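Local coordinates for protein putative Zn-dependent Alcohol Dehydrogenase (Rhodobacter sphaeroides, PDB 3IV6) that binds S-adenosylmethionine in a Rossmann-like fold and is probably a methyltransferase-like protein, although it was named a putative zinc-dependent alcohol dehydrogenase, at residues N36-L40 / F58-A63; I43-S47 / R66-V70; A108-V114 / M135-G140; L119-F123 / V148-Y153. One frame throughout, in Å; residues are numbered along the deposited sequence.

Contact 1 of 4, residues N36-L40 / F58-A63; sequences NDIFL and FLIEKA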
loop_
_atom_site.group_PDB
_atom_site.type_symbol
_atom_site.label_atom_id
_atom_site.label_comp_id
_atom_site.label_asym_id
_atom_site.label_seq_id
_atom_site.Cartn_x
_atom_site.Cartn_y
_atom_site.Cartn_z
ATOM N N ASN A 36 4.315 -8.526 -11.316
ATOM C CA ASN A 36 4.320 -9.620 -10.364
ATOM C C ASN A 36 5.675 -10.337 -10.408
ATOM O O ASN A 36 6.315 -10.550 -9.379
ATOM C CB ASN A 36 3.193 -10.614 -10.656
ATOM C CG ASN A 36 1.813 -10.081 -10.274
ATOM O OD1 ASN A 36 1.684 -9.105 -9.544
ATOM N ND2 ASN A 36 0.785 -10.730 -10.764
ATOM N N ASP A 37 6.123 -10.660 -11.620
ATOM C CA ASP A 37 7.428 -11.251 -11.849
ATOM C C ASP A 37 8.620 -10.431 -11.310
ATOM O O ASP A 37 9.533 -10.978 -10.688
ATOM C CB ASP A 37 7.579 -11.566 -13.330
ATOM C CG ASP A 37 6.629 -12.655 -13.783
ATOM O OD1 ASP A 37 5.938 -13.241 -12.907
ATOM O OD2 ASP A 37 6.559 -12.930 -15.009
ATOM N N ILE A 38 8.624 -9.130 -11.538
ATOM C CA ILE A 38 9.698 -8.300 -11.022
ATOM C C ILE A 38 9.745 -8.264 -9.491
ATOM O O ILE A 38 10.815 -8.205 -8.894
ATOM C CB ILE A 38 9.574 -6.881 -11.581
ATOM C CG1 ILE A 38 9.845 -6.890 -13.080
ATOM C CG2 ILE A 38 10.488 -5.895 -10.845
ATOM C CD1 ILE A 38 9.295 -5.667 -13.801
ATOM N N PHE A 39 8.570 -8.285 -8.870
ATOM C CA PHE A 39 8.400 -8.305 -7.416
ATOM C C PHE A 39 9.020 -9.576 -6.839
ATOM O O PHE A 39 9.338 -9.654 -5.659
ATOM C CB PHE A 39 6.889 -8.253 -7.052
ATOM C CG PHE A 39 6.405 -6.878 -6.643
ATOM C CD1 PHE A 39 5.611 -6.130 -7.488
ATOM C CD2 PHE A 39 6.788 -6.322 -5.423
ATOM C CE1 PHE A 39 5.188 -4.870 -7.120
ATOM C CE2 PHE A 39 6.370 -5.054 -5.047
ATOM C CZ PHE A 39 5.568 -4.318 -5.902
ATOM N N LEU A 40 9.202 -10.568 -7.695
ATOM C CA LEU A 40 9.478 -11.911 -7.245
ATOM C C LEU A 40 10.826 -12.434 -7.699
ATOM O O LEU A 40 11.160 -13.573 -7.431
ATOM C CB LEU A 40 8.368 -12.859 -7.736
ATOM C CG LEU A 40 6.999 -12.747 -7.068
ATOM C CD1 LEU A 40 6.031 -13.732 -7.721
ATOM C CD2 LEU A 40 7.138 -13.015 -5.616
ATOM N N PHE A 58 -3.184 -11.496 -7.092
ATOM C CA PHE A 58 -2.487 -12.212 -8.162
ATOM C C PHE A 58 -0.991 -12.283 -7.894
ATOM O O PHE A 58 -0.354 -13.290 -8.189
ATOM C CB PHE A 58 -2.836 -11.653 -9.561
ATOM C CG PHE A 58 -4.313 -11.687 -9.841
ATOM C CD1 PHE A 58 -4.978 -12.901 -9.929
ATOM C CD2 PHE A 58 -5.056 -10.516 -9.930
ATOM C CE1 PHE A 58 -6.347 -12.943 -10.143
ATOM C CE2 PHE A 58 -6.409 -10.555 -10.138
ATOM C CZ PHE A 58 -7.055 -11.770 -10.244
ATOM N N LEU A 59 -0.450 -11.226 -7.292
ATOM C CA LEU A 59 0.907 -11.273 -6.769
ATOM C C LEU A 59 1.058 -12.385 -5.730
ATOM O O LEU A 59 1.999 -13.153 -5.749
ATOM C CB LEU A 59 1.290 -9.947 -6.140
ATOM C CG LEU A 59 2.627 -10.069 -5.427
ATOM C CD1 LEU A 59 3.724 -10.458 -6.436
ATOM C CD2 LEU A 59 2.963 -8.754 -4.814
ATOM N N ILE A 60 0.108 -12.489 -4.822
ATOM C CA ILE A 60 0.209 -13.516 -3.809
ATOM C C ILE A 60 0.172 -14.894 -4.462
ATOM O O ILE A 60 0.878 -15.804 -4.050
ATOM C CB ILE A 60 -0.893 -13.318 -2.748
ATOM C CG1 ILE A 60 -0.566 -12.077 -1.892
ATOM C CG2 ILE A 60 -1.093 -14.572 -1.897
ATOM C CD1 ILE A 60 -1.826 -11.236 -1.426
ATOM N N GLU A 61 -0.622 -15.036 -5.516
ATOM C CA GLU A 61 -0.828 -16.341 -6.145
ATOM C C GLU A 61 0.407 -16.801 -6.948
ATOM O O GLU A 61 0.702 -17.993 -6.987
ATOM C CB GLU A 61 -2.085 -16.296 -7.002
ATOM C CG GLU A 61 -2.552 -17.604 -7.592
ATOM C CD GLU A 61 -3.942 -17.456 -8.227
ATOM O OE1 GLU A 61 -4.626 -16.427 -7.953
ATOM O OE2 GLU A 61 -4.356 -18.368 -8.983
ATOM N N LYS A 62 1.131 -15.866 -7.572
ATOM C CA LYS A 62 2.394 -16.184 -8.228
ATOM C C LYS A 62 3.481 -16.542 -7.209
ATOM O O LYS A 62 4.327 -17.403 -7.466
ATOM C CB LYS A 62 2.872 -15.051 -9.137
ATOM C CG LYS A 62 2.062 -14.893 -10.411
ATOM C CD LYS A 62 1.791 -16.206 -11.129
ATOM C CE LYS A 62 1.231 -15.948 -12.536
ATOM N NZ LYS A 62 1.451 -17.032 -13.536
ATOM N N ALA A 63 3.447 -15.886 -6.053
ATOM C CA ALA A 63 4.341 -16.209 -4.950
ATOM C C ALA A 63 4.178 -17.635 -4.518
ATOM O O ALA A 63 5.173 -18.318 -4.289
ATOM C CB ALA A 63 4.055 -15.347 -3.793
#

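Contact 2 of 4, residues I43-S47 / R66-V70; sequences IVPGS and RGASV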
loop_
_atom_site.group_PDB
_atom_site.type_symbol
_atom_site.label_atom_id
_atom_site.label_comp_id
_atom_site.label_asym_id
_atom_site.label_seq_id
_atom_site.Cartn_x
_atom_site.Cartn_y
_atom_site.Cartn_z
ATOM N N ILE A 43 13.558 -14.676 -5.872
ATOM C CA ILE A 43 12.847 -15.383 -4.815
ATOM C C ILE A 43 12.586 -16.823 -5.266
ATOM O O ILE A 43 12.072 -17.070 -6.367
ATOM C CB ILE A 43 11.542 -14.724 -4.435
ATOM C CG1 ILE A 43 11.789 -13.288 -3.990
ATOM C CG2 ILE A 43 10.837 -15.548 -3.356
ATOM C CD1 ILE A 43 10.517 -12.564 -3.654
ATOM N N VAL A 44 12.969 -17.778 -4.415
ATOM C CA VAL A 44 13.106 -19.177 -4.856
ATOM C C VAL A 44 12.236 -20.079 -4.004
ATOM O O VAL A 44 11.814 -19.666 -2.940
ATOM C CB VAL A 44 14.605 -19.645 -4.856
ATOM C CG1 VAL A 44 15.448 -18.647 -5.608
ATOM C CG2 VAL A 44 15.147 -19.781 -3.441
ATOM N N PRO A 45 11.938 -21.299 -4.477
ATOM C CA PRO A 45 11.054 -22.120 -3.630
ATOM C C PRO A 45 11.624 -22.325 -2.221
ATOM O O PRO A 45 12.790 -22.540 -2.026
ATOM C CB PRO A 45 10.935 -23.453 -4.403
ATOM C CG PRO A 45 11.326 -23.109 -5.831
ATOM C CD PRO A 45 12.342 -21.992 -5.715
ATOM N N GLY A 46 10.789 -22.200 -1.211
ATOM C CA GLY A 46 11.285 -22.363 0.136
ATOM C C GLY A 46 11.489 -21.066 0.858
ATOM O O GLY A 46 11.585 -21.063 2.079
ATOM N N SER A 47 11.552 -19.972 0.104
ATOM C CA SER A 47 11.755 -18.644 0.675
ATOM C C SER A 47 10.550 -18.281 1.524
ATOM O O SER A 47 9.428 -18.662 1.171
ATOM C CB SER A 47 11.933 -17.604 -0.432
ATOM O OG SER A 47 13.090 -17.864 -1.197
ATOM N N ARG A 66 5.431 -20.098 -7.259
ATOM C CA ARG A 66 6.877 -20.073 -7.238
ATOM C C ARG A 66 7.494 -21.008 -6.179
ATOM O O ARG A 66 8.675 -21.381 -6.279
ATOM C CB ARG A 66 7.332 -18.636 -6.996
ATOM C CG ARG A 66 8.837 -18.419 -6.791
ATOM C CD ARG A 66 9.654 -18.764 -8.018
ATOM N NE ARG A 66 9.167 -18.045 -9.182
ATOM C CZ ARG A 66 9.458 -16.780 -9.398
ATOM N NH1 ARG A 66 10.229 -16.133 -8.543
ATOM N NH2 ARG A 66 8.985 -16.156 -10.454
ATOM N N GLY A 67 6.707 -21.388 -5.176
ATOM C CA GLY A 67 7.158 -22.297 -4.132
ATOM C C GLY A 67 7.541 -21.651 -2.804
ATOM O O GLY A 67 8.148 -22.287 -1.934
ATOM N N ALA A 68 7.206 -20.376 -2.652
ATOM C CA ALA A 68 7.557 -19.619 -1.462
ATOM C C ALA A 68 6.523 -19.922 -0.427
ATOM O O ALA A 68 5.416 -20.285 -0.777
ATOM C CB ALA A 68 7.561 -18.123 -1.757
ATOM N N SER A 69 6.913 -19.780 0.842
ATOM C CA SER A 69 6.039 -19.927 1.997
ATOM C C SER A 69 5.522 -18.547 2.337
ATOM O O SER A 69 6.243 -17.758 2.949
ATOM C CB SER A 69 6.813 -20.497 3.188
ATOM O OG SER A 69 6.672 -21.904 3.251
ATOM N N VAL A 70 4.285 -18.266 1.913
ATOM C CA VAL A 70 3.689 -16.926 1.971
ATOM C C VAL A 70 2.755 -16.689 3.124
ATOM O O VAL A 70 1.865 -17.469 3.390
ATOM C CB VAL A 70 2.851 -16.693 0.729
ATOM C CG1 VAL A 70 2.289 -15.291 0.718
ATOM C CG2 VAL A 70 3.672 -17.002 -0.513
#

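Contact 3 of 4, residues A108-V114 / M135-G140; sequences AGHFDFV and MLSLVG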
loop_
_atom_site.group_PDB
_atom_site.type_symbol
_atom_site.label_atom_id
_atom_site.label_comp_id
_atom_site.label_asym_id
_atom_site.label_seq_id
_atom_site.Cartn_x
_atom_site.Cartn_y
_atom_site.Cartn_z
ATOM N N ALA A 108 9.499 -10.745 14.350
ATOM C CA ALA A 108 10.705 -10.018 13.991
ATOM C C ALA A 108 11.679 -10.925 13.244
ATOM O O ALA A 108 11.858 -12.064 13.630
ATOM C CB ALA A 108 11.358 -9.415 15.250
ATOM N N GLY A 109 12.279 -10.423 12.165
ATOM C CA GLY A 109 13.244 -11.175 11.379
ATOM C C GLY A 109 12.787 -12.545 10.892
ATOM O O GLY A 109 13.590 -13.447 10.600
ATOM N N HIS A 110 11.485 -12.700 10.759
ATOM C CA HIS A 110 10.917 -13.986 10.420
ATOM C C HIS A 110 10.784 -14.220 8.915
ATOM O O HIS A 110 10.577 -15.345 8.476
ATOM C CB HIS A 110 9.548 -14.103 11.084
ATOM C CG HIS A 110 9.105 -15.506 11.287
ATOM N ND1 HIS A 110 8.282 -16.160 10.394
ATOM C CD2 HIS A 110 9.385 -16.393 12.267
ATOM C CE1 HIS A 110 8.063 -17.387 10.826
ATOM N NE2 HIS A 110 8.720 -17.556 11.958
ATOM N N PHE A 111 10.885 -13.165 8.114
ATOM C CA PHE A 111 10.705 -13.313 6.661
ATOM C C PHE A 111 11.957 -12.980 5.847
ATOM O O PHE A 111 12.691 -12.070 6.213
ATOM C CB PHE A 111 9.509 -12.475 6.205
ATOM C CG PHE A 111 8.230 -12.892 6.843
ATOM C CD1 PHE A 111 7.489 -13.937 6.315
ATOM C CD2 PHE A 111 7.786 -12.281 7.981
ATOM C CE1 PHE A 111 6.312 -14.357 6.916
ATOM C CE2 PHE A 111 6.613 -12.702 8.579
ATOM C CZ PHE A 111 5.878 -13.759 8.042
ATOM N N ASP A 112 12.203 -13.718 4.760
ATOM C CA ASP A 112 13.292 -13.344 3.845
ATOM C C ASP A 112 12.938 -12.093 3.010
ATOM O O ASP A 112 13.808 -11.248 2.718
ATOM C CB ASP A 112 13.630 -14.482 2.880
ATOM C CG ASP A 112 14.203 -15.700 3.573
ATOM O OD1 ASP A 112 13.846 -16.826 3.161
ATOM O OD2 ASP A 112 15.012 -15.529 4.522
ATOM N N PHE A 113 11.660 -12.001 2.625
ATOM C CA PHE A 113 11.154 -10.908 1.801
ATOM C C PHE A 113 9.840 -10.333 2.297
ATOM O O PHE A 113 8.939 -11.063 2.707
ATOM C CB PHE A 113 10.976 -11.359 0.356
ATOM C CG PHE A 113 12.251 -11.760 -0.309
ATOM C CD1 PHE A 113 13.048 -10.813 -0.924
ATOM C CD2 PHE A 113 12.658 -13.088 -0.318
ATOM C CE1 PHE A 113 14.226 -11.183 -1.543
ATOM C CE2 PHE A 113 13.823 -13.464 -0.921
ATOM C CZ PHE A 113 14.613 -12.517 -1.540
ATOM N N VAL A 114 9.744 -9.005 2.263
ATOM C CA VAL A 114 8.459 -8.351 2.476
ATOM C C VAL A 114 8.142 -7.580 1.212
ATOM O O VAL A 114 8.913 -6.714 0.777
ATOM C CB VAL A 114 8.482 -7.403 3.689
ATOM C CG1 VAL A 114 7.370 -6.321 3.577
ATOM C CG2 VAL A 114 8.356 -8.180 4.991
HETATM N N MSE A 135 8.123 -3.022 8.134
HETATM C CA MSE A 135 8.538 -3.955 7.103
HETATM C C MSE A 135 9.956 -4.472 7.417
HETATM O O MSE A 135 10.276 -5.670 7.268
HETATM C CB MSE A 135 8.505 -3.281 5.742
HETATM C CG MSE A 135 7.151 -2.803 5.281
HETATM SE SE MSE A 135 7.213 -1.609 3.704
HETATM C CE MSE A 135 5.490 -0.718 3.921
ATOM N N LEU A 136 10.796 -3.547 7.851
ATOM C CA LEU A 136 12.159 -3.840 8.241
ATOM C C LEU A 136 12.198 -4.768 9.450
ATOM O O LEU A 136 13.016 -5.687 9.548
ATOM C CB LEU A 136 12.859 -2.519 8.554
ATOM C CG LEU A 136 13.343 -1.827 7.280
ATOM C CD1 LEU A 136 13.983 -0.509 7.597
ATOM C CD2 LEU A 136 14.294 -2.759 6.571
ATOM N N SER A 137 11.284 -4.522 10.369
ATOM C CA SER A 137 11.146 -5.339 11.544
ATOM C C SER A 137 10.777 -6.777 11.175
ATOM O O SER A 137 11.275 -7.717 11.784
ATOM C CB SER A 137 10.100 -4.720 12.456
ATOM O OG SER A 137 9.872 -5.522 13.587
ATOM N N LEU A 138 9.908 -6.930 10.181
ATOM C CA LEU A 138 9.484 -8.252 9.732
ATOM C C LEU A 138 10.652 -9.033 9.140
ATOM O O LEU A 138 10.827 -10.218 9.426
ATOM C CB LEU A 138 8.358 -8.132 8.703
ATOM C CG LEU A 138 7.006 -7.646 9.232
ATOM C CD1 LEU A 138 5.992 -7.543 8.102
ATOM C CD2 LEU A 138 6.498 -8.564 10.332
ATOM N N VAL A 139 11.449 -8.362 8.315
ATOM C CA VAL A 139 12.408 -9.044 7.453
ATOM C C VAL A 139 13.711 -9.328 8.195
ATOM O O VAL A 139 14.540 -10.113 7.733
ATOM C CB VAL A 139 12.717 -8.220 6.189
ATOM C CG1 VAL A 139 11.460 -8.044 5.351
ATOM C CG2 VAL A 139 13.308 -6.870 6.568
ATOM N N GLY A 140 13.883 -8.685 9.344
ATOM C CA GLY A 140 15.176 -8.633 10.002
ATOM C C GLY A 140 16.289 -8.215 9.061
ATOM O O GLY A 140 16.470 -7.030 8.787
HETATM O O HOH W 1 16.621 -12.215 9.481
#

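Contact 4 of 4, residues L119-F123 / V148-Y153; sequences LINRF and VKLGFY. With SAM (S-adenosylmethionine), chain E.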
loop_
_atom_site.group_PDB
_atom_site.type_symbol
_atom_site.label_atom_id
_atom_site.label_comp_id
_atom_site.label_asym_id
_atom_site.label_seq_id
_atom_site.Cartn_x
_atom_site.Cartn_y
_atom_site.Cartn_z
ATOM N N LEU A 119 1.309 0.461 -1.352
ATOM C CA LEU A 119 0.697 0.494 -0.034
ATOM C C LEU A 119 1.079 1.787 0.677
ATOM O O LEU A 119 0.347 2.314 1.484
ATOM C CB LEU A 119 1.224 -0.684 0.762
ATOM C CG LEU A 119 0.979 -0.634 2.250
ATOM C CD1 LEU A 119 -0.525 -0.653 2.510
ATOM C CD2 LEU A 119 1.699 -1.780 2.938
ATOM N N ILE A 120 2.249 2.302 0.348
ATOM C CA ILE A 120 2.779 3.493 0.974
ATOM C C ILE A 120 1.937 4.692 0.555
ATOM O O ILE A 120 1.898 5.707 1.239
ATOM C CB ILE A 120 4.294 3.666 0.626
ATOM C CG1 ILE A 120 5.167 2.771 1.514
ATOM C CG2 ILE A 120 4.776 5.120 0.821
ATOM C CD1 ILE A 120 6.433 2.391 0.825
ATOM N N ASN A 121 1.244 4.557 -0.570
ATOM C CA ASN A 121 0.436 5.639 -1.093
ATOM C C ASN A 121 -0.834 5.776 -0.215
ATOM O O ASN A 121 -1.524 6.800 -0.242
ATOM C CB ASN A 121 0.079 5.337 -2.547
ATOM C CG ASN A 121 1.237 5.600 -3.515
ATOM O OD1 ASN A 121 1.845 4.666 -4.063
ATOM N ND2 ASN A 121 1.529 6.873 -3.742
ATOM N N ARG A 122 -1.120 4.730 0.564
ATOM C CA ARG A 122 -2.241 4.721 1.471
ATOM C C ARG A 122 -1.889 5.306 2.821
ATOM O O ARG A 122 -2.696 5.220 3.759
ATOM C CB ARG A 122 -2.794 3.302 1.660
ATOM C CG ARG A 122 -3.451 2.699 0.406
ATOM C CD ARG A 122 -4.152 3.787 -0.423
ATOM N NE ARG A 122 -3.775 3.650 -1.824
ATOM C CZ ARG A 122 -3.439 4.645 -2.633
ATOM N NH1 ARG A 122 -3.443 5.890 -2.216
ATOM N NH2 ARG A 122 -3.101 4.374 -3.877
ATOM N N PHE A 123 -0.700 5.908 2.914
ATOM C CA PHE A 123 -0.247 6.533 4.149
ATOM C C PHE A 123 -0.039 8.041 4.088
ATOM O O PHE A 123 0.151 8.648 3.026
ATOM C CB PHE A 123 1.063 5.898 4.656
ATOM C CG PHE A 123 1.003 4.399 4.834
ATOM C CD1 PHE A 123 -0.136 3.782 5.376
ATOM C CD2 PHE A 123 2.097 3.610 4.490
ATOM C CE1 PHE A 123 -0.219 2.427 5.535
ATOM C CE2 PHE A 123 2.040 2.217 4.664
ATOM C CZ PHE A 123 0.847 1.623 5.190
ATOM N N VAL A 148 6.019 2.471 -5.058
ATOM C CA VAL A 148 5.278 3.652 -4.714
ATOM C C VAL A 148 4.870 4.398 -5.970
ATOM O O VAL A 148 5.684 4.629 -6.826
ATOM C CB VAL A 148 6.119 4.594 -3.890
ATOM C CG1 VAL A 148 5.225 5.743 -3.349
ATOM C CG2 VAL A 148 6.764 3.823 -2.740
ATOM N N LYS A 149 3.603 4.767 -6.088
ATOM C CA LYS A 149 3.156 5.609 -7.197
ATOM C C LYS A 149 3.612 7.044 -6.965
ATOM O O LYS A 149 3.391 7.558 -5.904
ATOM C CB LYS A 149 1.631 5.573 -7.330
ATOM C CG LYS A 149 1.171 5.712 -8.746
ATOM C CD LYS A 149 -0.035 6.601 -8.897
ATOM C CE LYS A 149 0.386 8.053 -8.915
ATOM N NZ LYS A 149 1.117 8.386 -10.178
ATOM N N LEU A 150 4.204 7.696 -7.965
ATOM C CA LEU A 150 4.828 8.988 -7.748
ATOM C C LEU A 150 4.110 10.129 -8.449
ATOM O O LEU A 150 3.573 9.973 -9.549
ATOM C CB LEU A 150 6.296 8.976 -8.148
ATOM C CG LEU A 150 7.221 7.886 -7.580
ATOM C CD1 LEU A 150 8.521 7.871 -8.361
ATOM C CD2 LEU A 150 7.525 8.077 -6.091
ATOM N N GLY A 151 4.098 11.273 -7.768
ATOM C CA GLY A 151 3.426 12.472 -8.228
ATOM C C GLY A 151 1.953 12.369 -7.950
ATOM O O GLY A 151 1.551 11.561 -7.138
ATOM N N PHE A 152 1.143 13.146 -8.654
ATOM C CA PHE A 152 -0.303 13.176 -8.385
ATOM C C PHE A 152 -1.060 12.095 -9.105
ATOM O O PHE A 152 -0.677 11.673 -10.207
ATOM C CB PHE A 152 -0.926 14.547 -8.741
ATOM C CG PHE A 152 -0.444 15.678 -7.869
ATOM C CD1 PHE A 152 -0.717 15.688 -6.501
ATOM C CD2 PHE A 152 0.281 16.723 -8.409
ATOM C CE1 PHE A 152 -0.258 16.721 -5.702
ATOM C CE2 PHE A 152 0.739 17.749 -7.608
ATOM C CZ PHE A 152 0.475 17.746 -6.260
ATOM N N TYR A 153 -2.145 11.664 -8.471
ATOM C CA TYR A 153 -3.154 10.837 -9.126
ATOM C C TYR A 153 -4.045 11.683 -10.072
ATOM O O TYR A 153 -4.118 12.905 -9.945
ATOM C CB TYR A 153 -4.010 10.173 -8.064
ATOM C CG TYR A 153 -3.355 9.000 -7.359
ATOM C CD1 TYR A 153 -3.695 7.697 -7.699
ATOM C CD2 TYR A 153 -2.411 9.187 -6.358
ATOM C CE1 TYR A 153 -3.118 6.632 -7.076
ATOM C CE2 TYR A 153 -1.819 8.114 -5.728
ATOM C CZ TYR A 153 -2.185 6.844 -6.094
ATOM O OH TYR A 153 -1.623 5.743 -5.491
HETATM N N SAM E . -4.376 -2.405 -3.334
HETATM C CA SAM E . -3.372 -2.006 -4.304
HETATM C C SAM E . -2.698 -3.213 -4.921
HETATM O O SAM E . -2.970 -4.380 -4.608
HETATM O OXT SAM E . -1.876 -2.975 -5.776
HETATM C CB SAM E . -2.373 -1.026 -3.699
HETATM C CG SAM E . -2.756 -0.448 -2.329
HETATM S SD SAM E . -2.420 -1.486 -0.871
HETATM C CE SAM E . -1.854 -3.056 -1.586
HETATM C "C5'" SAM E . -4.083 -1.781 -0.172
HETATM C "C4'" SAM E . -4.300 -3.027 0.678
HETATM O "O4'" SAM E . -3.517 -2.945 1.856
HETATM C "C3'" SAM E . -5.733 -3.172 1.160
HETATM O "O3'" SAM E . -6.023 -4.550 1.158
HETATM C "C2'" SAM E . -5.706 -2.711 2.602
HETATM O "O2'" SAM E . -6.613 -3.437 3.403
HETATM C "C1'" SAM E . -4.282 -3.010 3.036
HETATM N N9 SAM E . -3.785 -2.010 3.991
HETATM C C8 SAM E . -3.885 -0.649 3.866
HETATM N N7 SAM E . -3.330 -0.068 4.963
HETATM C C5 SAM E . -2.868 -1.037 5.802
HETATM C C6 SAM E . -2.216 -0.990 7.049
HETATM N N6 SAM E . -1.931 0.157 7.672
HETATM N N1 SAM E . -1.888 -2.176 7.657
HETATM C C2 SAM E . -2.218 -3.375 7.039
HETATM N N3 SAM E . -2.839 -3.435 5.815
HETATM C C4 SAM E . -3.164 -2.274 5.200
#

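Contact 1 of 4, residues N36-L40 / F58-A63
Asn36 and Leu59 bring the two helices together, their CA atoms 5.2 Å apart, and the backbones then diverge until Leu40 and Ala63 face each other at a CA separation of 7.1 Å. Residues from Asn36 on lie on helix 33-39, and 58-63 belong to helix 57-65. No hydrogen bond crosses between them, so the contact rests on packing. The Asn36 amide lies against the backbone of the second helix at Phe58 and Leu59: OD1 is 3.5 Å from Leu59 CB, while ND2 approaches the carbonyl carbon of Phe58 at 3.7 Å. With CG turned anti to the carbonyl carbon (chi1 -74°), the amide reaches across to that helix. Leu59 has its CG anti to the backbone N (chi1 172°), which carries CD1 between Phe39 CB, 3.9 Å away, and Leu40 CG, 4.0 Å away; its CD2 comes obliquely to the Phe39 ring. Leu40 and Leu59 lie alongside each other, pointing opposite ways. Farther along, Leu40 CD1 rests on Lys62 CB at 3.7 Å, crossing that side chain at about a right angle, and its CD2 faces the methyl of Ala63. Below this layer Phe39 meets Leu253, Leu40 meets Leu115, and Ala63 meets Val70, all on strands of the central sheet. Bound S-adenosylmethionine lies about 7 Å from the Leu59 side chain at the nearest atoms. Two helices packed side by side over one face of a mostly parallel sheet, beside the cofactor, are characteristic of the Rossmann-like fold of S-adenosylmethionine-dependent methyltransferases.

Contact 2 of 4, residues I43-S47 / R66-V70
Three hydrogen bonds join Ile43-Ser47 to Arg66-Val70, two between backbones and one from a side chain. Ser69 N donates to Ser47 O at 2.8 Å in a nearly straight bond that approaches along the C=O axis. Gly46 N reaches Gly67 O at 2.7 Å, but from above the carbonyl plane, and Pro45 CA adds a CA-H...O contact to the same oxygen. The side-chain bond runs from Arg66 NH1 to Ile43 O at 3.0 Å, the acceptor lying at the edge of the guanidinium and near its plane. Bends at chi2 (64°) and chi3 (54°) fold the arginine back, and NH1 also bonds Leu40 O, bridging two carbonyls of the chain that leads into the turn. A methionine here, with no side-chain N-H to offer, would probably leave the carbonyls of Ile43 and Leu40 without this shared donor.

Within Ile43-Ser47, Val44 to Ser47 form a type II beta turn. The Ser47 hydroxyl adds a second bond across it, OG reaching at 2.8 Å the Val44 O that Ser47 N already holds, both from one face of the carbonyl plane.

Apolar contact is slight: Ile43 CG2 approaches the Ala68 methyl at 4.5 Å, and Ile43 and Ala68 both touch Val49 of strand 48-52. The Pro45 ring lies beside the Arg66 carbonyl. Gly67, the positive-phi residue of a Schellman motif ending helix 57-65, has no CB to strike Pro45. The contact is thus largely a matter of carbonyl oxygens met by N-H groups, with a cationic side chain probably damping the negative potential of the loop carbonyls.

Contact 3 of 4, residues A108-V114 / M135-G140
Val114 sets its two methyls on the last turns of helix 125-139: CG1 meets Met135 CB (a selenomethionine) at 3.9 Å, and CG2 meets Leu138 CB at 3.7 Å. Its side chain crosses both at about a right angle, and CG1 is placed on Met135 by a chi1 of 157°, roughly trans to the backbone N. An alanine here is likely to open a gap where the two methyls lie against Met135 and Leu138.

Beside this packing, the loop before the strand takes up two carbonyls of the last helical turn. Gly109 N bonds Ser137 O at 2.9 Å, in the carbonyl plane, and Gly109 meets Gly140 closely, where a side chain on Gly140 would clash. Phe111 N bonds Leu138 O at 3.2 Å with the donor tilted from that plane; a weak bond from His110 N reaches the same oxygen. Phe111 also sets CD2 4.3 Å from Leu138 CB.

Farther out, backbone bonds to Thr143 and Arg145 of the neighbouring strand hold Val114 in place, and Leu138 touches Ile99 of the S-adenosylmethionine site. Backbone N-H groups thus satisfy Ser137 O and Leu138 O and would probably offset the negative end of the helix dipole.

Contact 4 of 4, residues L119-F123 / V148-Y153
A chi1 of -77° sets the Asn121 amide anti to its own carbonyl carbon and aims it at strand 143-149, where it mimics a backbone partner of Lys149. OD1 accepts Lys149 N at 2.7 Å, ND2 donates to Lys149 O at 2.9 Å with an angle of 167°, and both bonds lie in the carbonyl plane of their acceptor on a lone pair. Two bonds to one residue fix the rotation of the amide. Arg122 starts away from the strand, but bends at chi2 and chi3 bring NH2 to Tyr153 OH, which it meets at 2.6 Å, slightly out of the guanidinium plane. The guanidinium and phenol ring planes stand 60° apart. Asn121 CB also packs 3.4 Å from that hydroxyl, while Lys149 CD lies over one face of the ring. A salt bridge from Arg122 NH1 to Glu214 gives the guanidinium a second partner. Apolar contact is limited to Ile120 CD1 on Val148 CG2, 3.9 Å apart.

On the ligand side, Leu119 CD1 touches C8 of the adenine of S-adenosylmethionine at 3.6 Å, and the edge of the Phe123 ring meets the adenine N6. Asp74, Ser55 and Asp98 are among the residues that hydrogen-bond the cofactor. A 3-10 segment clamped to the neighbouring strand end, with Leu119 and Phe123 flanking it and lining the pocket, fits the C-terminal edge of the parallel strands in a Rossmann-like methyltransferase fold.

How the contacts relate
From the N terminus, helix 33-39 enters contact 1 and the loop after it enters contact 2. The chain then passes through strand 48-52 and helix 57-65, whose packing closes contact 1 before contact 2 closes at strand 69-74. These two contacts therefore cross, and they touch where Arg66 reaches Leu40. Contacts 3 and 4 open only after the first two have closed, and cross each other: 108-114 and 119-123 open them around strand 113-117, helix 125-139 closes contact 3, and strand 143-149 closes contact 4. Ile43 packs on Phe113, joining contacts 2 and 3 at one end of the sheet, while Met135 touches Leu119 between contacts 3 and 4.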